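Local coordinates for protein PrgZ (Enterococcus faecalis, PDB 4FAJ) that binds a peptide pheromone as a membrane-anchored extracellular receptor of the solute-binding protein 5 family, and probably serves peptide uptake, at residues V533-L538 and G552-Y557; P69-D74 and A78-S83; P112-S115 and T120-I123. All blocks are in the same frame, centred on the assembly; numbering follows the deposited sequence.

Interaction 1 of 3, residues V533-L538 and G552-Y557; sequences VGTAKL and GAKYDY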
ATOM      1  N   VAL A 533      -1.248   0.986  12.001  1.00 13.80           N
ATOM      2  CA  VAL A 533      -1.231   2.426  11.844  1.00 13.86           C
ATOM      3  C   VAL A 533      -2.607   3.038  12.063  1.00 14.37           C
ATOM      4  O   VAL A 533      -3.584   2.644  11.414  1.00 13.97           O
ATOM      5  CB  VAL A 533      -0.756   2.819  10.424  1.00 13.81           C
ATOM      6  CG1 VAL A 533      -0.864   4.331  10.199  1.00 13.70           C
ATOM      7  CG2 VAL A 533       0.671   2.338  10.172  1.00 13.78           C
ATOM      8  N   GLY A 534      -2.660   4.002  12.975  1.00 14.50           N
ATOM      9  CA  GLY A 534      -3.770   4.944  13.077  1.00 15.38           C
ATOM     10  C   GLY A 534      -3.353   6.286  12.485  1.00 16.43           C
ATOM     11  O   GLY A 534      -2.251   6.760  12.759  1.00 16.58           O
ATOM     12  N   THR A 535      -4.241   6.885  11.690  1.00 16.32           N
ATOM     13  CA  THR A 535      -4.005   8.163  11.031  1.00 17.18           C
ATOM     14  C   THR A 535      -4.719   9.260  11.815  1.00 17.26           C
ATOM     15  O   THR A 535      -5.961   9.293  11.844  1.00 18.57           O
ATOM     16  CB  THR A 535      -4.536   8.141   9.574  1.00 16.84           C
ATOM     17  OG1 THR A 535      -3.855   7.115   8.832  1.00 17.37           O
ATOM     18  CG2 THR A 535      -4.334   9.497   8.878  1.00 17.89           C
ATOM     19  N   ALA A 536      -3.941  10.122  12.470  1.00 17.24           N
ATOM     20  CA  ALA A 536      -4.480  11.219  13.276  1.00 17.51           C
ATOM     21  C   ALA A 536      -4.123  12.532  12.637  1.00 17.09           C
ATOM     22  O   ALA A 536      -3.023  12.704  12.102  1.00 16.42           O
ATOM     23  CB  ALA A 536      -3.957  11.186  14.698  1.00 16.95           C
ATOM     24  N   LYS A 537      -5.050  13.472  12.719  1.00 17.38           N
ATOM     25  CA  LYS A 537      -4.883  14.743  12.034  1.00 17.87           C
ATOM     26  C   LYS A 537      -5.873  15.776  12.507  1.00 17.73           C
ATOM     27  O   LYS A 537      -6.896  15.436  13.088  1.00 17.85           O
ATOM     28  CB  LYS A 537      -5.063  14.544  10.522  1.00 17.98           C
ATOM     29  CG  LYS A 537      -6.464  14.143  10.093  1.00 19.84           C
ATOM     30  CD  LYS A 537      -6.470  13.776   8.624  1.00 23.32           C
ATOM     31  CE  LYS A 537      -7.853  13.526   8.086  1.00 25.30           C
ATOM     32  NZ  LYS A 537      -7.792  13.423   6.579  1.00 26.69           N
ATOM     33  N   LEU A 538      -5.552  17.039  12.244  1.00 17.90           N
ATOM     34  CA  LEU A 538      -6.510  18.118  12.312  1.00 18.19           C
ATOM     35  C   LEU A 538      -7.059  18.309  10.914  1.00 18.02           C
ATOM     36  O   LEU A 538      -6.325  18.177   9.944  1.00 17.42           O
ATOM     37  CB  LEU A 538      -5.834  19.406  12.768  1.00 18.91           C
ATOM     38  CG  LEU A 538      -5.171  19.360  14.141  1.00 19.28           C
ATOM     39  CD1 LEU A 538      -4.374  20.645  14.406  1.00 20.78           C
ATOM     40  CD2 LEU A 538      -6.226  19.115  15.224  1.00 20.48           C
ATOM     41  N   GLY A 552      -6.881   0.161   0.439  1.00 17.06           N
ATOM     42  CA  GLY A 552      -6.673   0.738  -0.887  1.00 17.27           C
ATOM     43  C   GLY A 552      -6.208   2.181  -0.818  1.00 17.09           C
ATOM     44  O   GLY A 552      -5.598   2.606   0.169  1.00 17.21           O
ATOM     45  N   ALA A 553      -6.504   2.940  -1.869  1.00 16.63           N
ATOM     46  CA  ALA A 553      -6.109   4.345  -1.933  1.00 16.78           C
ATOM     47  C   ALA A 553      -6.851   5.097  -0.825  1.00 16.62           C
ATOM     48  O   ALA A 553      -8.063   5.026  -0.752  1.00 17.05           O
ATOM     49  CB  ALA A 553      -6.440   4.921  -3.299  1.00 16.75           C
ATOM     50  N   LYS A 554      -6.121   5.809   0.026  1.00 17.07           N
ATOM     51  CA  LYS A 554      -6.667   6.324   1.284  1.00 16.84           C
ATOM     52  C   LYS A 554      -7.744   7.402   1.129  1.00 16.66           C
ATOM     53  O   LYS A 554      -8.706   7.425   1.911  1.00 15.83           O
ATOM     54  CB  LYS A 554      -5.549   6.867   2.175  1.00 17.41           C
ATOM     55  CG  LYS A 554      -6.007   7.229   3.589  1.00 18.97           C
ATOM     56  CD  LYS A 554      -4.855   7.733   4.451  1.00 21.85           C
ATOM     57  CE  LYS A 554      -3.910   6.631   4.884  1.00 22.43           C
ATOM     58  NZ  LYS A 554      -3.097   7.047   6.097  1.00 21.66           N
ATOM     59  N   TYR A 555      -7.578   8.311   0.168  1.00 16.11           N
ATOM     60  CA  TYR A 555      -8.513   9.441   0.042  1.00 16.28           C
ATOM     61  C   TYR A 555      -9.148   9.513  -1.335  1.00 15.88           C
ATOM     62  O   TYR A 555      -8.473   9.321  -2.343  1.00 15.26           O
ATOM     63  CB  TYR A 555      -7.818  10.777   0.355  1.00 17.03           C
ATOM     64  CG  TYR A 555      -7.388  10.920   1.797  1.00 17.42           C
ATOM     65  CD1 TYR A 555      -8.329  11.110   2.800  1.00 19.26           C
ATOM     66  CD2 TYR A 555      -6.042  10.850   2.162  1.00 19.79           C
ATOM     67  CE1 TYR A 555      -7.958  11.230   4.126  1.00 19.74           C
ATOM     68  CE2 TYR A 555      -5.652  10.984   3.504  1.00 20.07           C
ATOM     69  CZ  TYR A 555      -6.626  11.168   4.474  1.00 20.27           C
ATOM     70  OH  TYR A 555      -6.295  11.307   5.803  1.00 22.20           O
ATOM     71  N   ASP A 556     -10.453   9.784  -1.356  1.00 15.46           N
ATOM     72  CA  ASP A 556     -11.185  10.088  -2.577  1.00 15.68           C
ATOM     73  C   ASP A 556     -11.814  11.474  -2.422  1.00 15.56           C
ATOM     74  O   ASP A 556     -12.720  11.682  -1.606  1.00 14.38           O
ATOM     75  CB  ASP A 556     -12.265   9.035  -2.844  1.00 16.14           C
ATOM     76  CG  ASP A 556     -12.959   9.229  -4.189  1.00 18.04           C
ATOM     77  OD1 ASP A 556     -12.658  10.220  -4.889  1.00 19.91           O
ATOM     78  OD2 ASP A 556     -13.791   8.370  -4.556  1.00 20.63           O
ATOM     79  N   TYR A 557     -11.304  12.417  -3.201  1.00 15.10           N
ATOM     80  CA  TYR A 557     -11.734  13.809  -3.132  1.00 15.62           C
ATOM     81  C   TYR A 557     -12.817  14.166  -4.161  1.00 15.98           C
ATOM     82  O   TYR A 557     -13.199  15.330  -4.282  1.00 15.60           O
ATOM     83  CB  TYR A 557     -10.525  14.707  -3.359  1.00 15.96           C
ATOM     84  CG  TYR A 557      -9.370  14.433  -2.420  1.00 15.25           C
ATOM     85  CD1 TYR A 557      -9.506  14.608  -1.058  1.00 15.91           C
ATOM     86  CD2 TYR A 557      -8.130  14.016  -2.906  1.00 15.65           C
ATOM     87  CE1 TYR A 557      -8.438  14.370  -0.187  1.00 15.34           C
ATOM     88  CE2 TYR A 557      -7.074  13.777  -2.057  1.00 14.76           C
ATOM     89  CZ  TYR A 557      -7.227  13.969  -0.694  1.00 15.54           C
ATOM     90  OH  TYR A 557      -6.169  13.730   0.155  1.00 14.29           O
TER
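Tyr555, Thr535 and Lys537 carry most of this contact. In this solute-binding protein of the PBP clan, side chains here bridge the long strand 528-539 of the large mixed sheet and strand 555-556 of a separate two-stranded sheet, with the residue just before it. The nearest backbones, Thr535 and Lys554, keep their CA atoms 10.3 Å apart, a gap spanned mainly by two lysines and a tyrosine. Lys537 and Tyr555 approach from opposite directions. With CG wedged between backbone N and carbonyl carbon (chi1 66°) and the rest of the chain extended, Lys537 brings NZ to the phenol, donating to Tyr555 OH at 2.7 Å. NZ lies oblique to the ring, 3.3 Å from Tyr555 CE1, and it also forms a salt bridge with Glu539, so phenol and carboxylate share the ammonium. Lys554 runs beside the tyrosine, its CG over one ring face, toward the rim. Met548 of strand 547-548 touches both Thr535 and Tyr555, while Val533 packs on an aromatic side chain of the bound peptide. Bent at chi3 (-74°), Lys554 meets Thr535 tip to tip, its NZ donating to Thr535 OG1 at 2.8 Å, with Thr535 CG2 3.9 Å from the same nitrogen.

Interaction 2 of 3, residues P69-D74 and A78-S83; sequences PVQSLD and AVDQTS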
ATOM      1  N   PRO A  69       7.024  12.753  -1.603  1.00 19.00           N
ATOM      2  CA  PRO A  69       6.770  13.140  -2.992  1.00 18.93           C
ATOM      3  C   PRO A  69       6.090  12.023  -3.768  1.00 18.07           C
ATOM      4  O   PRO A  69       6.123  10.865  -3.357  1.00 18.08           O
ATOM      5  CB  PRO A  69       8.168  13.401  -3.556  1.00 19.23           C
ATOM      6  CG  PRO A  69       9.036  13.672  -2.307  1.00 19.69           C
ATOM      7  CD  PRO A  69       8.467  12.738  -1.299  1.00 19.33           C
ATOM      8  N   VAL A  70       5.455  12.383  -4.874  1.00 18.06           N
ATOM      9  CA  VAL A  70       4.889  11.403  -5.790  1.00 17.21           C
ATOM     10  C   VAL A  70       6.033  10.585  -6.361  1.00 17.07           C
ATOM     11  O   VAL A  70       7.060  11.144  -6.708  1.00 17.49           O
ATOM     12  CB  VAL A  70       4.111  12.107  -6.911  1.00 17.86           C
ATOM     13  CG1 VAL A  70       3.783  11.138  -8.040  1.00 15.86           C
ATOM     14  CG2 VAL A  70       2.831  12.741  -6.339  1.00 17.87           C
ATOM     15  N   GLN A  71       5.867   9.266  -6.429  1.00 16.64           N
ATOM     16  CA  GLN A  71       6.903   8.365  -6.923  1.00 17.00           C
ATOM     17  C   GLN A  71       6.626   7.825  -8.341  1.00 17.41           C
ATOM     18  O   GLN A  71       7.564   7.620  -9.112  1.00 17.29           O
ATOM     19  CB  GLN A  71       7.066   7.188  -5.979  1.00 16.72           C
ATOM     20  CG  GLN A  71       7.387   7.567  -4.564  1.00 17.26           C
ATOM     21  CD  GLN A  71       8.740   8.230  -4.456  1.00 19.68           C
ATOM     22  OE1 GLN A  71       9.738   7.674  -4.902  1.00 21.45           O
ATOM     23  NE2 GLN A  71       8.781   9.410  -3.863  1.00 20.60           N
ATOM     24  N   SER A  72       5.351   7.618  -8.678  1.00 16.73           N
ATOM     25  CA  SER A  72       4.958   7.130  -9.993  1.00 17.51           C
ATOM     26  C   SER A  72       3.658   7.785 -10.473  1.00 17.21           C
ATOM     27  O   SER A  72       2.770   8.088  -9.665  1.00 16.73           O
ATOM     28  CB  SER A  72       4.798   5.599  -9.958  1.00 17.27           C
ATOM     29  OG  SER A  72       4.262   5.105 -11.171  1.00 20.19           O
ATOM     30  N   LEU A  73       3.573   8.014 -11.783  1.00 17.41           N
ATOM     31  CA  LEU A  73       2.346   8.457 -12.437  1.00 17.90           C
ATOM     32  C   LEU A  73       1.790   7.379 -13.381  1.00 18.23           C
ATOM     33  O   LEU A  73       0.946   7.672 -14.238  1.00 18.46           O
ATOM     34  CB  LEU A  73       2.603   9.750 -13.212  1.00 18.52           C
ATOM     35  CG  LEU A  73       3.139  10.940 -12.427  1.00 18.29           C
ATOM     36  CD1 LEU A  73       3.461  12.092 -13.377  1.00 19.90           C
ATOM     37  CD2 LEU A  73       2.119  11.367 -11.392  1.00 18.47           C
ATOM     38  N   ASP A  74       2.267   6.147 -13.227  1.00 18.47           N
ATOM     39  CA  ASP A  74       1.902   5.037 -14.111  1.00 18.87           C
ATOM     40  C   ASP A  74       1.248   3.910 -13.299  1.00 18.68           C
ATOM     41  O   ASP A  74       1.895   3.299 -12.441  1.00 18.88           O
ATOM     42  CB  ASP A  74       3.145   4.525 -14.835  1.00 19.40           C
ATOM     43  CG  ASP A  74       2.846   3.414 -15.849  1.00 20.11           C
ATOM     44  OD1 ASP A  74       1.681   2.985 -16.021  1.00 21.19           O
ATOM     45  OD2 ASP A  74       3.816   2.951 -16.483  1.00 21.21           O
ATOM     46  N   ALA A  78       3.039   2.128 -10.040  1.00 17.85           N
ATOM     47  CA  ALA A  78       2.728   2.771  -8.767  1.00 17.68           C
ATOM     48  C   ALA A  78       2.379   1.740  -7.672  1.00 17.50           C
ATOM     49  O   ALA A  78       1.470   0.929  -7.837  1.00 17.87           O
ATOM     50  CB  ALA A  78       1.588   3.764  -8.940  1.00 17.43           C
ATOM     51  N   VAL A  79       3.113   1.790  -6.565  1.00 17.38           N
ATOM     52  CA  VAL A  79       2.915   0.872  -5.442  1.00 17.48           C
ATOM     53  C   VAL A  79       2.939   1.523  -4.040  1.00 16.80           C
ATOM     54  O   VAL A  79       2.644   0.847  -3.038  1.00 17.66           O
ATOM     55  CB  VAL A  79       3.952  -0.272  -5.514  1.00 17.59           C
ATOM     56  CG1 VAL A  79       5.329   0.197  -5.066  1.00 18.07           C
ATOM     57  CG2 VAL A  79       3.485  -1.456  -4.694  1.00 19.34           C
ATOM     58  N   ASP A  80       3.269   2.810  -3.966  1.00 16.61           N
ATOM     59  CA  ASP A  80       3.306   3.574  -2.705  1.00 16.43           C
ATOM     60  C   ASP A  80       2.032   4.403  -2.508  1.00 16.59           C
ATOM     61  O   ASP A  80       1.391   4.800  -3.487  1.00 15.49           O
ATOM     62  CB  ASP A  80       4.516   4.515  -2.698  1.00 16.83           C
ATOM     63  CG  ASP A  80       4.331   5.672  -3.638  1.00 17.47           C
ATOM     64  OD1 ASP A  80       4.457   5.422  -4.860  1.00 17.62           O
ATOM     65  OD2 ASP A  80       4.008   6.795  -3.163  1.00 17.01           O
ATOM     66  N   GLN A  81       1.686   4.686  -1.243  1.00 16.50           N
ATOM     67  CA  GLN A  81       0.433   5.365  -0.922  1.00 17.52           C
ATOM     68  C   GLN A  81       0.288   6.735  -1.546  1.00 16.76           C
ATOM     69  O   GLN A  81      -0.788   7.062  -2.020  1.00 16.87           O
ATOM     70  CB  GLN A  81       0.182   5.485   0.596  1.00 18.16           C
ATOM     71  CG  GLN A  81      -1.212   6.145   0.962  1.00 20.76           C
ATOM     72  CD  GLN A  81      -2.482   5.420   0.390  1.00 24.37           C
ATOM     73  OE1 GLN A  81      -3.052   5.821  -0.654  1.00 25.20           O
ATOM     74  NE2 GLN A  81      -2.936   4.373   1.090  1.00 23.82           N
ATOM     75  N   THR A  82       1.337   7.555  -1.548  1.00 16.39           N
ATOM     76  CA  THR A  82       1.201   8.913  -2.117  1.00 15.88           C
ATOM     77  C   THR A  82       0.862   8.880  -3.608  1.00 15.67           C
ATOM     78  O   THR A  82      -0.018   9.615  -4.070  1.00 15.14           O
ATOM     79  CB  THR A  82       2.464   9.759  -1.932  1.00 16.21           C
ATOM     80  OG1 THR A  82       2.812   9.828  -0.537  1.00 16.79           O
ATOM     81  CG2 THR A  82       2.274  11.175  -2.499  1.00 16.42           C
ATOM     82  N   SER A  83       1.577   8.057  -4.366  1.00 15.06           N
ATOM     83  CA  SER A  83       1.294   7.925  -5.802  1.00 15.50           C
ATOM     84  C   SER A  83      -0.108   7.351  -6.048  1.00 15.03           C
ATOM     85  O   SER A  83      -0.817   7.776  -6.962  1.00 15.98           O
ATOM     86  CB  SER A  83       2.332   7.035  -6.468  1.00 15.91           C
ATOM     87  OG  SER A  83       3.643   7.511  -6.241  1.00 14.38           O
TER
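Ser83 turns its hydroxyl toward the loop 69-74, where two consecutive backbone amides converge on it: Gln71 N donates to Ser83 OG at 2.8 Å and Ser72 N donates to the same OG at 3.0 Å. The oxygen stands anti to its own carbonyl carbon (chi1 -56°), which lets it face the loop while donating its own hydrogen to Asp80 OD1 at 2.6 Å, on the syn lone pair of that oxygen. Asp80 is the N-cap of helix 81-90; its other oxygen, OD2, accepts from Ser83 N at 3.0 Å, the amide coming from above the carboxylate plane. Gln71 crosses this aspartate at about a right angle, amide and carboxylate planes 84° apart, with Gln71 CB only 3.3 Å from Asp80 OD1. Bent at chi2, the glutamine then leads its amide away and back to its own loop, where NE2 bonds Pro69 O from above the carbonyl plane. Thr82 CG2 meets Val70 CG2 at 4.2 Å, the two branches meeting at a slant, while its hydroxyl bonds Thr68. At the far end Ala78 N donates to Asp74 O at 2.9 Å, and Ser72 CB rests against Ala78. Ser72 OG closes an ST turn by accepting from Asp74 N, and it also bonds the hydroxyl of Thr77; the Asp74 carboxylate pairs with Arg148. Val79, next to the N-cap, makes backbone hydrogen bonds with the bound peptide. One serine oxygen thus accepts two amide hydrogen bonds and donates one to the capping carboxylate, tying loop to helix start; the two amides probably polarise the hydroxyl and strengthen its donation to Asp80, whose negative charge the helix N-terminus would favour.

Interaction 3 of 3, residues P112-S115 and T120-I123; sequences PKVS and TYTI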
ATOM      1  N   PRO A 112     -19.948  -6.964 -12.473  1.00 16.41           N
ATOM      2  CA  PRO A 112     -19.716  -7.982 -13.488  1.00 17.21           C
ATOM      3  C   PRO A 112     -20.838  -9.018 -13.561  1.00 17.88           C
ATOM      4  O   PRO A 112     -21.464  -9.339 -12.542  1.00 15.85           O
ATOM      5  CB  PRO A 112     -18.399  -8.644 -13.036  1.00 16.82           C
ATOM      6  CG  PRO A 112     -17.764  -7.656 -12.154  1.00 16.01           C
ATOM      7  CD  PRO A 112     -18.904  -6.992 -11.441  1.00 16.67           C
ATOM      8  N   LYS A 113     -21.087  -9.503 -14.770  1.00 18.84           N
ATOM      9  CA  LYS A 113     -21.947 -10.651 -14.983  1.00 20.90           C
ATOM     10  C   LYS A 113     -21.033 -11.864 -14.948  1.00 20.83           C
ATOM     11  O   LYS A 113     -20.126 -11.989 -15.778  1.00 20.83           O
ATOM     12  CB  LYS A 113     -22.666 -10.540 -16.330  1.00 21.53           C
ATOM     13  CG  LYS A 113     -23.593 -11.705 -16.693  1.00 24.99           C
ATOM     14  CD  LYS A 113     -24.455 -12.188 -15.529  1.00 28.79           C
ATOM     15  CE  LYS A 113     -25.376 -11.093 -14.995  1.00 30.31           C
ATOM     16  NZ  LYS A 113     -26.436 -10.725 -15.953  1.00 31.36           N
ATOM     17  N   VAL A 114     -21.247 -12.731 -13.966  1.00 21.38           N
ATOM     18  CA  VAL A 114     -20.365 -13.867 -13.745  1.00 22.22           C
ATOM     19  C   VAL A 114     -21.011 -15.144 -14.263  1.00 23.56           C
ATOM     20  O   VAL A 114     -22.179 -15.418 -13.986  1.00 24.05           O
ATOM     21  CB  VAL A 114     -20.007 -14.031 -12.255  1.00 21.87           C
ATOM     22  CG1 VAL A 114     -19.006 -15.148 -12.083  1.00 21.72           C
ATOM     23  CG2 VAL A 114     -19.453 -12.727 -11.686  1.00 22.03           C
ATOM     24  N   SER A 115     -20.249 -15.919 -15.024  1.00 24.42           N
ATOM     25  CA  SER A 115     -20.767 -17.132 -15.650  1.00 25.66           C
ATOM     26  C   SER A 115     -19.692 -18.207 -15.574  1.00 26.16           C
ATOM     27  O   SER A 115     -18.645 -17.988 -14.963  1.00 25.47           O
ATOM     28  CB  SER A 115     -21.155 -16.846 -17.100  1.00 26.27           C
ATOM     29  OG  SER A 115     -20.023 -16.443 -17.862  1.00 25.38           O
ATOM     30  N   THR A 120     -15.887 -16.805 -15.385  1.00 22.11           N
ATOM     31  CA  THR A 120     -15.919 -15.810 -16.466  1.00 21.84           C
ATOM     32  C   THR A 120     -16.654 -14.549 -16.021  1.00 21.24           C
ATOM     33  O   THR A 120     -17.790 -14.625 -15.556  1.00 21.23           O
ATOM     34  CB  THR A 120     -16.573 -16.385 -17.740  1.00 22.74           C
ATOM     35  OG1 THR A 120     -15.864 -17.567 -18.144  1.00 23.75           O
ATOM     36  CG2 THR A 120     -16.559 -15.367 -18.883  1.00 22.26           C
ATOM     37  N   TYR A 121     -15.988 -13.402 -16.156  1.00 20.02           N
ATOM     38  CA  TYR A 121     -16.541 -12.096 -15.812  1.00 19.41           C
ATOM     39  C   TYR A 121     -16.749 -11.290 -17.091  1.00 19.40           C
ATOM     40  O   TYR A 121     -15.802 -11.099 -17.856  1.00 19.26           O
ATOM     41  CB  TYR A 121     -15.578 -11.323 -14.907  1.00 18.59           C
ATOM     42  CG  TYR A 121     -15.582 -11.763 -13.459  1.00 18.60           C
ATOM     43  CD1 TYR A 121     -15.291 -13.081 -13.104  1.00 18.90           C
ATOM     44  CD2 TYR A 121     -15.865 -10.862 -12.441  1.00 18.74           C
ATOM     45  CE1 TYR A 121     -15.289 -13.492 -11.776  1.00 19.39           C
ATOM     46  CE2 TYR A 121     -15.868 -11.263 -11.108  1.00 18.12           C
ATOM     47  CZ  TYR A 121     -15.579 -12.578 -10.784  1.00 18.06           C
ATOM     48  OH  TYR A 121     -15.577 -12.970  -9.462  1.00 20.14           O
ATOM     49  N   THR A 122     -17.973 -10.824 -17.314  1.00 18.83           N
ATOM     50  CA  THR A 122     -18.289  -9.959 -18.447  1.00 18.81           C
ATOM     51  C   THR A 122     -18.700  -8.590 -17.934  1.00 18.01           C
ATOM     52  O   THR A 122     -19.567  -8.481 -17.067  1.00 17.68           O
ATOM     53  CB  THR A 122     -19.405 -10.555 -19.337  1.00 19.26           C
ATOM     54  OG1 THR A 122     -18.957 -11.812 -19.860  1.00 19.66           O
ATOM     55  CG2 THR A 122     -19.746  -9.619 -20.505  1.00 20.69           C
ATOM     56  N   ILE A 123     -18.055  -7.553 -18.462  1.00 17.03           N
ATOM     57  CA  ILE A 123     -18.206  -6.187 -17.955  1.00 16.94           C
ATOM     58  C   ILE A 123     -18.413  -5.235 -19.127  1.00 17.20           C
ATOM     59  O   ILE A 123     -17.733  -5.348 -20.154  1.00 17.89           O
ATOM     60  CB  ILE A 123     -16.957  -5.752 -17.165  1.00 16.17           C
ATOM     61  CG1 ILE A 123     -16.740  -6.685 -15.965  1.00 16.10           C
ATOM     62  CG2 ILE A 123     -17.063  -4.281 -16.740  1.00 15.23           C
ATOM     63  CD1 ILE A 123     -15.346  -6.648 -15.388  1.00 15.74           C
TER
HETATM   64  O   HOH W   1     -19.979 -13.619 -17.879  1.00 22.71           O
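Strands 113-115 and 120-123 run antiparallel as the two arms of a beta hairpin, their axes 4.7 Å apart at closest approach, with Lys113-Thr122 and Ser115-Thr120 as hydrogen-bonded pairs and Val114-Tyr121 the non-hydrogen-bonded pair between them. Four backbone bonds hold the arms, the straightest being Lys113 N to Thr122 O at 2.9 Å. On the face of Val114 and Tyr121 the side chains lie side by side and point the same way. Val114 CG2, held anti to the carbonyl carbon, sits over the centre of the tyrosine ring, 3.9 Å from its centroid and 11° off the normal, a CH-pi contact. Pro112 CB approaches the same ring obliquely, 3.4 Å from Tyr121 CD2, and its pyrrolidine also lies alongside Ile123. The other face is polar: a water bonds Lys113 O at 2.7 Å, donating to it, and joins the hydroxyls of Ser115 and Thr122, giving that carbonyl a second partner besides Thr122 N. Strand 113-115 forms one border of a four-stranded antiparallel sheet, and strand 120-124 is bonded on its other side to strand 190-194. Phe202 of helix 202-205 meets the Tyr121 ring edge-to-face, and Tyr95 of strand 95-97 packs on Pro112 and Ile123.

In the fold
Interactions 1 and 2 lie inside the fold, with no exposed residue among those that touch, and they meet where Lys554 N probably bonds Gln81 OE1 at the start of helix 81-90. Interaction 3 is a peripheral hairpin with Lys113 and Val114 exposed on its edge strand, its nearest atoms about 18 Å from interaction 1 and about 20 Å from interaction 2. Each of the first two has a residue at the bound peptide, Val533 and Val79. Chemistry differs with place: interaction 1 spans a wide gap between separate sheets with two lysine-to-hydroxyl bonds, interaction 2 fastens a loop to a helix start by one shared serine hydroxyl, and interaction 3 relies on regular strand pairing.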